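Local coordinates for protein adenosine kinase, putative (Trypanosoma brucei, PDB 3OTX) that probably phosphorylates adenosine and related nucleosides to their monophosphates, using ATP and magnesium, in the purine salvage pathway, at residues G64-N69 with I165-G170; A138-A143 with T172-V177. The protein carries 1 engineered substitution. One frame throughout, in Å; residues are numbered along the deposited sequence. Where two conformers were deposited one is given.

Both contacts lie in a PfkB-type kinase, and both touch the same adenosine end of the bound bis(adenosine)-5'-pentaphosphate. From the N terminus the chain first gives 64-69, with the start of helix 66-76, then 138-143, the last part of strand 133-141 in the five-stranded sheet. It returns to the central ten-stranded sheet at 165-170, where contact 1 closes a loop of 95 residues. Two residues on, 172-177 comes back to 138-143, and contact 2 closes a shorter loop of 28. The two loops therefore cross, and the contact centres lie about 12 Å apart. Contact 1 ties a helix start to the central sheet; contact 2 ties the smaller sheet to the connection following strand 165-169.

Contact 1: G64-N69 with I165-G170; sequences GGSGLN and IFYFSG. With AP5 (bis(adenosine)-5'-pentaphosphate), chain C.
The first turn of helix 66-76 meets the last part of strand 165-169, a parallel inner strand of the ribokinase-like α/β core, with G67 CA lying 6.0 Å from S169 CA. G64-G65 is the di-glycine that precedes this helix in ribokinase-family enzymes. G65 is the N-cap, where the backbone angles would press any CB against G64 O, and N69 N bonds to G65 O. The two segments touch by loose packing: G67 CA approaches the edge of the Y167 ring near its plane, 4.4 Å from CE2. CG of Y167 lies anti to the backbone N (chi1 169°), which carries the ring from the strand toward the helix; its other neighbours include M304 and L308 of helix 300-311. S66 starts its side chain toward the strand, and OG passes 4.2 Å from S169 CB on its way to D301. S66 OG bonds to OD1 and N69 ND2 to OD2 of D301, the predicted proton acceptor, so both oxygens are held by the helix start.

The same turn grips one adenosine moiety of the bound bis(adenosine)-5'-pentaphosphate. G65 N bonds to ribose O2J at 3.0 Å and weakly to O3J. N69, with CG anti to the carbonyl carbon (chi1 -70°), sends ND2 to O3J. The straightest of these bonds runs from S66 N to purine N3B, 3.0 Å long with an N-H...N angle of 166°.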
ATOM      1  N   GLY A  64     -11.305   2.370   0.666  1.00 14.13           N
ATOM      2  CA  GLY A  64      -9.956   2.467   0.099  1.00 13.28           C
ATOM      3  C   GLY A  64      -8.938   2.360   1.194  1.00 14.14           C
ATOM      4  O   GLY A  64      -9.114   1.576   2.152  1.00 16.23           O
ATOM      5  N   GLY A  65      -7.852   3.126   1.046  1.00 10.84           N
ATOM      6  CA  GLY A  65      -6.677   3.006   1.925  1.00 13.05           C
ATOM      7  C   GLY A  65      -5.718   2.014   1.285  1.00 11.47           C
ATOM      8  O   GLY A  65      -6.102   0.915   0.941  1.00 12.81           O
ATOM      9  N   SER A  66      -4.463   2.415   1.139  1.00 10.32           N
ATOM     10  CA  SER A  66      -3.479   1.582   0.444  1.00  9.90           C
ATOM     11  C   SER A  66      -3.359   0.189   1.040  1.00 11.73           C
ATOM     12  O   SER A  66      -3.610  -0.820   0.336  1.00 11.90           O
ATOM     13  CB  SER A  66      -2.126   2.285   0.434  1.00 12.74           C
ATOM     14  OG  SER A  66      -1.173   1.438  -0.162  1.00 18.58           O
ATOM     15  N   GLY A  67      -3.025   0.114   2.319  1.00 10.09           N
ATOM     16  CA  GLY A  67      -2.867  -1.198   2.953  1.00 10.43           C
ATOM     17  C   GLY A  67      -4.168  -1.974   3.016  1.00 13.32           C
ATOM     18  O   GLY A  67      -4.163  -3.192   2.967  1.00 11.19           O
ATOM     19  N   LEU A  68      -5.315  -1.302   3.154  1.00 12.14           N
ATOM     20  CA  LEU A  68      -6.548  -2.056   3.214  1.00 11.01           C
ATOM     21  C   LEU A  68      -6.853  -2.662   1.829  1.00 10.92           C
ATOM     22  O   LEU A  68      -7.284  -3.817   1.714  1.00 11.94           O
ATOM     23  CB  LEU A  68      -7.680  -1.143   3.714  1.00 13.89           C
ATOM     24  CG  LEU A  68      -9.002  -1.842   3.979  1.00 11.90           C
ATOM     25  CD1 LEU A  68      -8.778  -2.972   5.019  1.00 13.97           C
ATOM     26  CD2 LEU A  68      -9.995  -0.798   4.531  1.00 14.93           C
ATOM     27  N   ASN A  69      -6.579  -1.910   0.759  1.00 13.08           N
ATOM     28  CA  ASN A  69      -6.634  -2.476  -0.585  1.00 12.85           C
ATOM     29  C   ASN A  69      -5.741  -3.734  -0.730  1.00 11.55           C
ATOM     30  O   ASN A  69      -6.174  -4.751  -1.278  1.00 12.52           O
ATOM     31  CB  ASN A  69      -6.161  -1.450  -1.606  1.00 12.05           C
ATOM     32  CG  ASN A  69      -7.119  -0.303  -1.788  1.00 11.96           C
ATOM     33  OD1 ASN A  69      -8.334  -0.388  -1.501  1.00 13.55           O
ATOM     34  ND2 ASN A  69      -6.595   0.772  -2.346  1.00 13.07           N
ATOM     35  N   ILE A 165       4.527 -12.447   8.316  1.00 14.33           N
ATOM     36  CA  ILE A 165       4.824 -11.443   7.287  1.00 12.62           C
ATOM     37  C   ILE A 165       4.149 -10.132   7.728  1.00 12.39           C
ATOM     38  O   ILE A 165       2.968 -10.139   8.061  1.00 13.98           O
ATOM     39  CB  ILE A 165       4.283 -11.880   5.897  1.00 12.30           C
ATOM     40  CG1 ILE A 165       4.977 -13.136   5.385  1.00 16.27           C
ATOM     41  CG2 ILE A 165       4.427 -10.729   4.885  1.00 13.38           C
ATOM     42  CD1 ILE A 165       4.189 -13.897   4.305  1.00 18.98           C
ATOM     43  N   PHE A 166       4.925  -9.054   7.770  1.00 12.03           N
ATOM     44  CA  PHE A 166       4.473  -7.750   8.237  1.00 10.86           C
ATOM     45  C   PHE A 166       4.632  -6.797   7.080  1.00 12.42           C
ATOM     46  O   PHE A 166       5.731  -6.654   6.536  1.00 14.06           O
ATOM     47  CB  PHE A 166       5.324  -7.322   9.441  1.00 12.23           C
ATOM     48  CG  PHE A 166       5.184  -8.251  10.629  1.00 11.24           C
ATOM     49  CD1 PHE A 166       5.888  -9.461  10.673  1.00 12.53           C
ATOM     50  CD2 PHE A 166       4.322  -7.919  11.683  1.00 12.74           C
ATOM     51  CE1 PHE A 166       5.759 -10.310  11.760  1.00 16.54           C
ATOM     52  CE2 PHE A 166       4.181  -8.797  12.774  1.00 14.62           C
ATOM     53  CZ  PHE A 166       4.902  -9.973  12.805  1.00 14.64           C
ATOM     54  N   TYR A 167       3.519  -6.159   6.702  1.00 10.83           N
ATOM     55  CA  TYR A 167       3.541  -5.215   5.609  1.00 11.62           C
ATOM     56  C   TYR A 167       2.991  -3.885   6.088  1.00 11.95           C
ATOM     57  O   TYR A 167       1.833  -3.807   6.564  1.00 11.64           O
ATOM     58  CB  TYR A 167       2.706  -5.727   4.426  1.00 12.41           C
ATOM     59  CG  TYR A 167       2.482  -4.655   3.389  1.00 14.09           C
ATOM     60  CD1 TYR A 167       3.525  -4.228   2.571  1.00 19.71           C
ATOM     61  CD2 TYR A 167       1.247  -4.047   3.269  1.00 15.11           C
ATOM     62  CE1 TYR A 167       3.321  -3.223   1.630  1.00 24.71           C
ATOM     63  CE2 TYR A 167       1.037  -3.047   2.328  1.00 16.67           C
ATOM     64  CZ  TYR A 167       2.080  -2.650   1.534  1.00 23.58           C
ATOM     65  OH  TYR A 167       1.859  -1.657   0.608  1.00 26.81           O
ATOM     66  N   PHE A 168       3.804  -2.846   5.931  1.00 13.26           N
ATOM     67  CA  PHE A 168       3.371  -1.483   6.190  1.00 11.37           C
ATOM     68  C   PHE A 168       3.465  -0.674   4.933  1.00 12.61           C
ATOM     69  O   PHE A 168       4.434  -0.804   4.197  1.00 12.87           O
ATOM     70  CB  PHE A 168       4.269  -0.822   7.232  1.00 12.73           C
ATOM     71  CG  PHE A 168       3.911  -1.161   8.641  1.00 12.57           C
ATOM     72  CD1 PHE A 168       3.910  -2.496   9.101  1.00 13.65           C
ATOM     73  CD2 PHE A 168       3.638  -0.147   9.541  1.00 12.34           C
ATOM     74  CE1 PHE A 168       3.570  -2.803  10.434  1.00 13.19           C
ATOM     75  CE2 PHE A 168       3.330  -0.440  10.878  1.00 12.82           C
ATOM     76  CZ  PHE A 168       3.296  -1.786  11.315  1.00 13.48           C
ATOM     77  N   SER A 169       2.453   0.156   4.671  1.00 12.12           N
ATOM     78  CA  SER A 169       2.593   1.126   3.594  0.67 11.20           C
ATOM     79  C   SER A 169       3.576   2.212   4.023  1.00 13.69           C
ATOM     80  O   SER A 169       3.693   2.533   5.215  1.00 12.32           O
ATOM     81  CB  SER A 169       1.245   1.757   3.282  0.67 13.47           C
ATOM     82  OG  SER A 169       0.871   2.634   4.326  0.67 10.68           O
ATOM     83  N   GLY A 170       4.259   2.798   3.040  1.00 12.46           N
ATOM     84  CA  GLY A 170       5.074   3.965   3.311  1.00 11.85           C
ATOM     85  C   GLY A 170       4.230   5.075   3.918  1.00 11.78           C
ATOM     86  O   GLY A 170       4.716   5.870   4.702  1.00 11.42           O
TER
HETATM   87  PA  AP5 C 346       2.373   0.200 -11.867  1.00 14.08           P
HETATM   88  O1A AP5 C 346       1.802   1.228 -12.838  1.00 14.78           O
HETATM   89  O2A AP5 C 346       3.886   0.119 -11.870  1.00 15.80           O
HETATM   90  O3A AP5 C 346       1.936   0.453 -10.338  1.00 14.22           O
HETATM   91  PB  AP5 C 346       1.777   1.880  -9.600  1.00 14.59           P
HETATM   92  O1B AP5 C 346       2.500   2.982 -10.310  1.00 15.34           O
HETATM   93  O2B AP5 C 346       2.108   1.650  -8.166  1.00 16.02           O
HETATM   94  O3B AP5 C 346       0.206   2.066  -9.785  1.00 15.66           O
HETATM   95  PG  AP5 C 346      -0.759   3.330  -9.715  1.00 20.12           P
HETATM   96  O1G AP5 C 346      -1.960   3.001 -10.547  1.00 28.34           O
HETATM   97  O2G AP5 C 346      -0.159   4.617 -10.238  1.00 21.35           O
HETATM   98  O3G AP5 C 346      -1.133   3.294  -8.210  1.00 19.99           O
HETATM   99  PD  AP5 C 346      -2.087   4.269  -7.342  1.00 19.89           P
HETATM  100  O1D AP5 C 346      -2.709   5.398  -8.143  1.00 21.05           O
HETATM  101  O2D AP5 C 346      -1.282   4.612  -6.120  1.00 20.75           O
HETATM  102  O3D AP5 C 346      -3.296   3.264  -6.996  1.00 16.42           O
HETATM  103  PE  AP5 C 346      -3.351   2.238  -5.752  1.00 18.91           P
HETATM  104  O1E AP5 C 346      -1.998   1.615  -5.552  1.00 20.09           O
HETATM  105  O2E AP5 C 346      -4.545   1.303  -5.933  1.00 21.15           O
HETATM  106  O5F AP5 C 346       1.660  -1.202 -12.180  1.00 13.22           O
HETATM  107  C5F AP5 C 346       1.855  -2.329 -11.325  1.00 13.47           C
HETATM  108  C4F AP5 C 346       1.576  -3.589 -12.107  1.00 11.80           C
HETATM  109  O4F AP5 C 346       0.271  -3.520 -12.698  1.00 15.07           O
HETATM  110  C3F AP5 C 346       2.489  -3.808 -13.310  1.00 14.08           C
HETATM  111  O3F AP5 C 346       3.655  -4.482 -12.906  1.00 15.69           O
HETATM  112  C2F AP5 C 346       1.621  -4.570 -14.269  1.00 17.57           C
HETATM  113  O2F AP5 C 346       1.603  -5.931 -13.918  1.00 17.61           O
HETATM  114  C1F AP5 C 346       0.227  -4.001 -13.985  1.00 14.42           C
HETATM  115  N9A AP5 C 346      -0.142  -2.861 -14.872  1.00 15.43           N
HETATM  116  C8A AP5 C 346      -0.243  -1.515 -14.508  1.00 13.65           C
HETATM  117  N7A AP5 C 346      -0.629  -0.817 -15.612  1.00 16.39           N
HETATM  118  C5A AP5 C 346      -0.787  -1.682 -16.642  1.00 16.49           C
HETATM  119  C6A AP5 C 346      -1.196  -1.539 -17.949  1.00 22.18           C
HETATM  120  N6A AP5 C 346      -1.637  -0.372 -18.427  1.00 26.43           N
HETATM  121  N1A AP5 C 346      -1.266  -2.654 -18.748  1.00 25.29           N
HETATM  122  C2A AP5 C 346      -0.961  -3.920 -18.271  1.00 25.08           C
HETATM  123  N3A AP5 C 346      -0.565  -4.051 -16.958  1.00 18.78           N
HETATM  124  C4A AP5 C 346      -0.502  -2.968 -16.158  1.00 17.69           C
HETATM  125  O5J AP5 C 346      -3.619   3.207  -4.476  1.00 19.13           O
HETATM  126  C5J AP5 C 346      -4.807   3.977  -4.416  1.00 17.96           C
HETATM  127  C4J AP5 C 346      -5.139   4.063  -2.936  1.00 11.65           C
HETATM  128  O4J AP5 C 346      -4.215   4.930  -2.259  1.00 15.56           O
HETATM  129  C3J AP5 C 346      -6.497   4.710  -2.645  1.00 12.83           C
HETATM  130  O3J AP5 C 346      -7.403   3.668  -2.281  1.00 14.33           O
HETATM  131  C2J AP5 C 346      -6.222   5.706  -1.508  1.00 14.02           C
HETATM  132  O2J AP5 C 346      -7.152   5.617  -0.434  1.00 14.13           O
HETATM  133  C1J AP5 C 346      -4.842   5.294  -1.056  1.00 14.74           C
HETATM  134  N9B AP5 C 346      -4.101   6.365  -0.374  1.00 10.32           N
HETATM  135  C8B AP5 C 346      -3.803   7.587  -0.914  1.00 11.93           C
HETATM  136  N7B AP5 C 346      -3.153   8.295   0.046  1.00 14.87           N
HETATM  137  C5B AP5 C 346      -3.042   7.523   1.173  1.00  9.35           C
HETATM  138  C6B AP5 C 346      -2.465   7.747   2.429  1.00 10.20           C
HETATM  139  N6B AP5 C 346      -1.932   8.919   2.809  1.00 11.62           N
HETATM  140  N1B AP5 C 346      -2.583   6.726   3.332  1.00 11.27           N
HETATM  141  C2B AP5 C 346      -3.122   5.493   3.048  1.00 11.88           C
HETATM  142  N3B AP5 C 346      -3.729   5.290   1.826  1.00 11.58           N
HETATM  143  C4B AP5 C 346      -3.645   6.293   0.902  1.00  9.40           C

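Contact 2: A138-A143 with T172-V177; sequences ADLGAA and TLTVDV. With AP5 (bis(adenosine)-5'-pentaphosphate), chain C.
L140, on strand 133-141, meets T174 and V175 in the connection that follows strand 165-169. Strand 133-141 belongs to the smaller sheet, which in ribokinase-like kinases forms a lid over the substrate site, so the contact probably joins lid to core beside the adenine. It is mainly apolar. L140 CD1 reaches across to V175 CG2 at 3.9 Å, the two side chains meeting at a slant. The methyl is aimed by the leucine's torsions: CG lies anti to the carbonyl carbon (chi1 -63°), and CD1 then continues almost straight out from CA (chi2 -164°).

Polar atoms take part through van der Waals contacts. T174 OG1, which also makes a weak hydrogen bond with F171 O, lies 3.8 Å from the L140 CD1 methyl. V175 CG1 rests 3.9 Å from A143 O.

The backbones stay apart, with A143 CA and V175 CA separated by 8.0 Å, and each is folded by its own bonds. A type II' turn runs from L140 to A143, closed by A143 N to L140 O; G141 occupies its second position with positive phi. In 172-177, V175 N bonds back to T172 O.

Ligand contacts come from the other branch of the leucine: CD2 lies 3.8 Å from the adenine amino nitrogen N6B, and A138 CB packs 3.6 Å from N7B. Both residues thus line the adenine end of the adenosine pocket.

Among the neighbouring elements, A138 and L140 touch L17 of strand 17-23, and A138 pairs with the chain around strand 39-41. T174 packs on helix 201-206, V175 on N15, and D176 N-caps helix 177-189 through OD1 bonded to N178 N.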
ATOM      1  N   ALA A 138      -5.375  12.859   0.390  1.00 14.06           N
ATOM      2  CA  ALA A 138      -5.766  12.027   1.551  1.00 14.98           C
ATOM      3  C   ALA A 138      -5.957  12.891   2.791  1.00 15.16           C
ATOM      4  O   ALA A 138      -5.025  13.616   3.197  1.00 15.89           O
ATOM      5  CB  ALA A 138      -4.686  10.963   1.820  1.00 14.12           C
ATOM      6  N   ASP A 139      -7.153  12.821   3.387  1.00 14.15           N
ATOM      7  CA  ASP A 139      -7.472  13.468   4.657  1.00 13.34           C
ATOM      8  C   ASP A 139      -7.560  12.376   5.692  1.00 14.89           C
ATOM      9  O   ASP A 139      -8.586  11.684   5.804  1.00 15.28           O
ATOM     10  CB  ASP A 139      -8.785  14.226   4.494  1.00 15.56           C
ATOM     11  CG  ASP A 139      -9.261  14.867   5.775  1.00 25.27           C
ATOM     12  OD1 ASP A 139      -8.517  14.850   6.773  1.00 22.92           O
ATOM     13  OD2 ASP A 139     -10.383  15.401   5.770  1.00 29.68           O
ATOM     14  N   LEU A 140      -6.449  12.123   6.399  1.00 14.18           N
ATOM     15  CA  LEU A 140      -6.387  10.954   7.266  1.00 13.26           C
ATOM     16  C   LEU A 140      -7.441  10.895   8.376  1.00 13.49           C
ATOM     17  O   LEU A 140      -7.824   9.795   8.767  1.00 14.68           O
ATOM     18  CB  LEU A 140      -5.013  10.774   7.889  1.00 13.79           C
ATOM     19  CG  LEU A 140      -3.835  10.516   6.935  1.00 18.84           C
ATOM     20  CD1 LEU A 140      -2.568   9.963   7.674  1.00 17.09           C
ATOM     21  CD2 LEU A 140      -4.168   9.665   5.769  1.00 24.47           C
ATOM     22  N   GLY A 141      -7.828  12.050   8.921  1.00 15.93           N
ATOM     23  CA  GLY A 141      -8.820  12.054  10.006  1.00 15.05           C
ATOM     24  C   GLY A 141      -8.393  11.108  11.124  1.00 15.52           C
ATOM     25  O   GLY A 141      -7.246  11.169  11.617  1.00 14.56           O
ATOM     26  N   ALA A 142      -9.305  10.212  11.481  1.00 15.29           N
ATOM     27  CA  ALA A 142      -9.067   9.252  12.540  1.00 15.45           C
ATOM     28  C   ALA A 142      -7.757   8.474  12.347  1.00 14.15           C
ATOM     29  O   ALA A 142      -7.121   8.078  13.331  1.00 14.21           O
ATOM     30  CB  ALA A 142     -10.242   8.307  12.624  1.00 16.19           C
ATOM     31  N   ALA A 143      -7.352   8.218  11.097  1.00 13.24           N
ATOM     32  CA  ALA A 143      -6.178   7.373  10.872  1.00 16.93           C
ATOM     33  C   ALA A 143      -4.922   7.993  11.487  1.00 15.36           C
ATOM     34  O   ALA A 143      -4.010   7.288  11.901  1.00 16.15           O
ATOM     35  CB  ALA A 143      -5.982   7.064   9.377  1.00 13.42           C
ATOM     36  N   THR A 172       2.249   4.954   6.295  1.00 10.92           N
ATOM     37  CA  THR A 172       2.287   4.900   7.765  1.00 10.87           C
ATOM     38  C   THR A 172       3.367   5.798   8.378  1.00 12.45           C
ATOM     39  O   THR A 172       3.259   6.158   9.528  1.00 15.03           O
ATOM     40  CB  THR A 172       2.481   3.467   8.310  1.00 12.35           C
ATOM     41  OG1 THR A 172       3.737   2.957   7.873  1.00 11.74           O
ATOM     42  CG2 THR A 172       1.357   2.557   7.816  1.00 13.56           C
ATOM     43  N   LEU A 173       4.358   6.208   7.595  1.00 11.58           N
ATOM     44  CA  LEU A 173       5.482   6.963   8.156  1.00 13.14           C
ATOM     45  C   LEU A 173       5.074   8.390   8.523  1.00 13.54           C
ATOM     46  O   LEU A 173       5.802   9.088   9.234  1.00 14.79           O
ATOM     47  CB  LEU A 173       6.636   6.974   7.147  1.00 15.62           C
ATOM     48  CG  LEU A 173       7.187   5.558   6.933  1.00 13.43           C
ATOM     49  CD1 LEU A 173       8.136   5.509   5.732  1.00 13.59           C
ATOM     50  CD2 LEU A 173       7.917   5.029   8.191  1.00 16.39           C
ATOM     51  N   THR A 174       3.910   8.817   8.031  1.00 13.24           N
ATOM     52  CA  THR A 174       3.438  10.175   8.378  1.00 14.95           C
ATOM     53  C   THR A 174       2.670  10.252   9.704  1.00 16.57           C
ATOM     54  O   THR A 174       2.347  11.360  10.169  1.00 16.64           O
ATOM     55  CB  THR A 174       2.572  10.821   7.277  1.00 14.81           C
ATOM     56  OG1 THR A 174       1.207  10.359   7.397  1.00 13.71           O
ATOM     57  CG2 THR A 174       3.112  10.534   5.905  1.00 14.92           C
ATOM     58  N   VAL A 175       2.391   9.096  10.299  1.00 16.32           N
ATOM     59  CA  VAL A 175       1.589   9.009  11.524  1.00 13.17           C
ATOM     60  C   VAL A 175       2.558   8.939  12.712  1.00 15.58           C
ATOM     61  O   VAL A 175       2.915   9.986  13.275  1.00 18.80           O
ATOM     62  CB  VAL A 175       0.572   7.857  11.466  1.00 15.15           C
ATOM     63  CG1 VAL A 175      -0.216   7.765  12.796  1.00 14.39           C
ATOM     64  CG2 VAL A 175      -0.397   8.071  10.243  1.00 16.80           C
ATOM     65  N   ASP A 176       3.058   7.750  13.032  1.00 13.82           N
ATOM     66  CA  ASP A 176       4.078   7.632  14.081  1.00 14.05           C
ATOM     67  C   ASP A 176       5.052   6.533  13.714  1.00 15.72           C
ATOM     68  O   ASP A 176       4.694   5.355  13.685  1.00 15.94           O
ATOM     69  CB  ASP A 176       3.418   7.316  15.430  1.00 14.27           C
ATOM     70  CG  ASP A 176       4.377   7.419  16.595  1.00 16.96           C
ATOM     71  OD1 ASP A 176       5.611   7.387  16.410  1.00 19.44           O
ATOM     72  OD2 ASP A 176       3.876   7.544  17.742  1.00 22.05           O
ATOM     73  N   VAL A 177       6.284   6.924  13.469  1.00 13.99           N
ATOM     74  CA  VAL A 177       7.330   5.970  13.087  1.00 14.70           C
ATOM     75  C   VAL A 177       7.520   4.872  14.123  1.00 16.27           C
ATOM     76  O   VAL A 177       7.828   3.729  13.774  1.00 15.87           O
ATOM     77  CB  VAL A 177       8.674   6.694  12.802  1.00 15.22           C
ATOM     78  CG1 VAL A 177       9.351   7.218  14.103  1.00 14.78           C
ATOM     79  CG2 VAL A 177       9.653   5.785  12.006  1.00 21.92           C
TER
HETATM   80  PA  AP5 C 346       2.373   0.200 -11.867  1.00 14.08           P
HETATM   81  O1A AP5 C 346       1.802   1.228 -12.838  1.00 14.78           O
HETATM   82  O2A AP5 C 346       3.886   0.119 -11.870  1.00 15.80           O
HETATM   83  O3A AP5 C 346       1.936   0.453 -10.338  1.00 14.22           O
HETATM   84  PB  AP5 C 346       1.777   1.880  -9.600  1.00 14.59           P
HETATM   85  O1B AP5 C 346       2.500   2.982 -10.310  1.00 15.34           O
HETATM   86  O2B AP5 C 346       2.108   1.650  -8.166  1.00 16.02           O
HETATM   87  O3B AP5 C 346       0.206   2.066  -9.785  1.00 15.66           O
HETATM   88  PG  AP5 C 346      -0.759   3.330  -9.715  1.00 20.12           P
HETATM   89  O1G AP5 C 346      -1.960   3.001 -10.547  1.00 28.34           O
HETATM   90  O2G AP5 C 346      -0.159   4.617 -10.238  1.00 21.35           O
HETATM   91  O3G AP5 C 346      -1.133   3.294  -8.210  1.00 19.99           O
HETATM   92  PD  AP5 C 346      -2.087   4.269  -7.342  1.00 19.89           P
HETATM   93  O1D AP5 C 346      -2.709   5.398  -8.143  1.00 21.05           O
HETATM   94  O2D AP5 C 346      -1.282   4.612  -6.120  1.00 20.75           O
HETATM   95  O3D AP5 C 346      -3.296   3.264  -6.996  1.00 16.42           O
HETATM   96  PE  AP5 C 346      -3.351   2.238  -5.752  1.00 18.91           P
HETATM   97  O1E AP5 C 346      -1.998   1.615  -5.552  1.00 20.09           O
HETATM   98  O2E AP5 C 346      -4.545   1.303  -5.933  1.00 21.15           O
HETATM   99  O5F AP5 C 346       1.660  -1.202 -12.180  1.00 13.22           O
HETATM  100  C5F AP5 C 346       1.855  -2.329 -11.325  1.00 13.47           C
HETATM  101  C4F AP5 C 346       1.576  -3.589 -12.107  1.00 11.80           C
HETATM  102  O4F AP5 C 346       0.271  -3.520 -12.698  1.00 15.07           O
HETATM  103  C3F AP5 C 346       2.489  -3.808 -13.310  1.00 14.08           C
HETATM  104  O3F AP5 C 346       3.655  -4.482 -12.906  1.00 15.69           O
HETATM  105  C2F AP5 C 346       1.621  -4.570 -14.269  1.00 17.57           C
HETATM  106  O2F AP5 C 346       1.603  -5.931 -13.918  1.00 17.61           O
HETATM  107  C1F AP5 C 346       0.227  -4.001 -13.985  1.00 14.42           C
HETATM  108  N9A AP5 C 346      -0.142  -2.861 -14.872  1.00 15.43           N
HETATM  109  C8A AP5 C 346      -0.243  -1.515 -14.508  1.00 13.65           C
HETATM  110  N7A AP5 C 346      -0.629  -0.817 -15.612  1.00 16.39           N
HETATM  111  C5A AP5 C 346      -0.787  -1.682 -16.642  1.00 16.49           C
HETATM  112  C6A AP5 C 346      -1.196  -1.539 -17.949  1.00 22.18           C
HETATM  113  N6A AP5 C 346      -1.637  -0.372 -18.427  1.00 26.43           N
HETATM  114  N1A AP5 C 346      -1.266  -2.654 -18.748  1.00 25.29           N
HETATM  115  C2A AP5 C 346      -0.961  -3.920 -18.271  1.00 25.08           C
HETATM  116  N3A AP5 C 346      -0.565  -4.051 -16.958  1.00 18.78           N
HETATM  117  C4A AP5 C 346      -0.502  -2.968 -16.158  1.00 17.69           C
HETATM  118  O5J AP5 C 346      -3.619   3.207  -4.476  1.00 19.13           O
HETATM  119  C5J AP5 C 346      -4.807   3.977  -4.416  1.00 17.96           C
HETATM  120  C4J AP5 C 346      -5.139   4.063  -2.936  1.00 11.65           C
HETATM  121  O4J AP5 C 346      -4.215   4.930  -2.259  1.00 15.56           O
HETATM  122  C3J AP5 C 346      -6.497   4.710  -2.645  1.00 12.83           C
HETATM  123  O3J AP5 C 346      -7.403   3.668  -2.281  1.00 14.33           O
HETATM  124  C2J AP5 C 346      -6.222   5.706  -1.508  1.00 14.02           C
HETATM  125  O2J AP5 C 346      -7.152   5.617  -0.434  1.00 14.13           O
HETATM  126  C1J AP5 C 346      -4.842   5.294  -1.056  1.00 14.74           C
HETATM  127  N9B AP5 C 346      -4.101   6.365  -0.374  1.00 10.32           N
HETATM  128  C8B AP5 C 346      -3.803   7.587  -0.914  1.00 11.93           C
HETATM  129  N7B AP5 C 346      -3.153   8.295   0.046  1.00 14.87           N
HETATM  130  C5B AP5 C 346      -3.042   7.523   1.173  1.00  9.35           C
HETATM  131  C6B AP5 C 346      -2.465   7.747   2.429  1.00 10.20           C
HETATM  132  N6B AP5 C 346      -1.932   8.919   2.809  1.00 11.62           N
HETATM  133  N1B AP5 C 346      -2.583   6.726   3.332  1.00 11.27           N
HETATM  134  C2B AP5 C 346      -3.122   5.493   3.048  1.00 11.88           C
HETATM  135  N3B AP5 C 346      -3.729   5.290   1.826  1.00 11.58           N
HETATM  136  C4B AP5 C 346      -3.645   6.293   0.902  1.00  9.40           C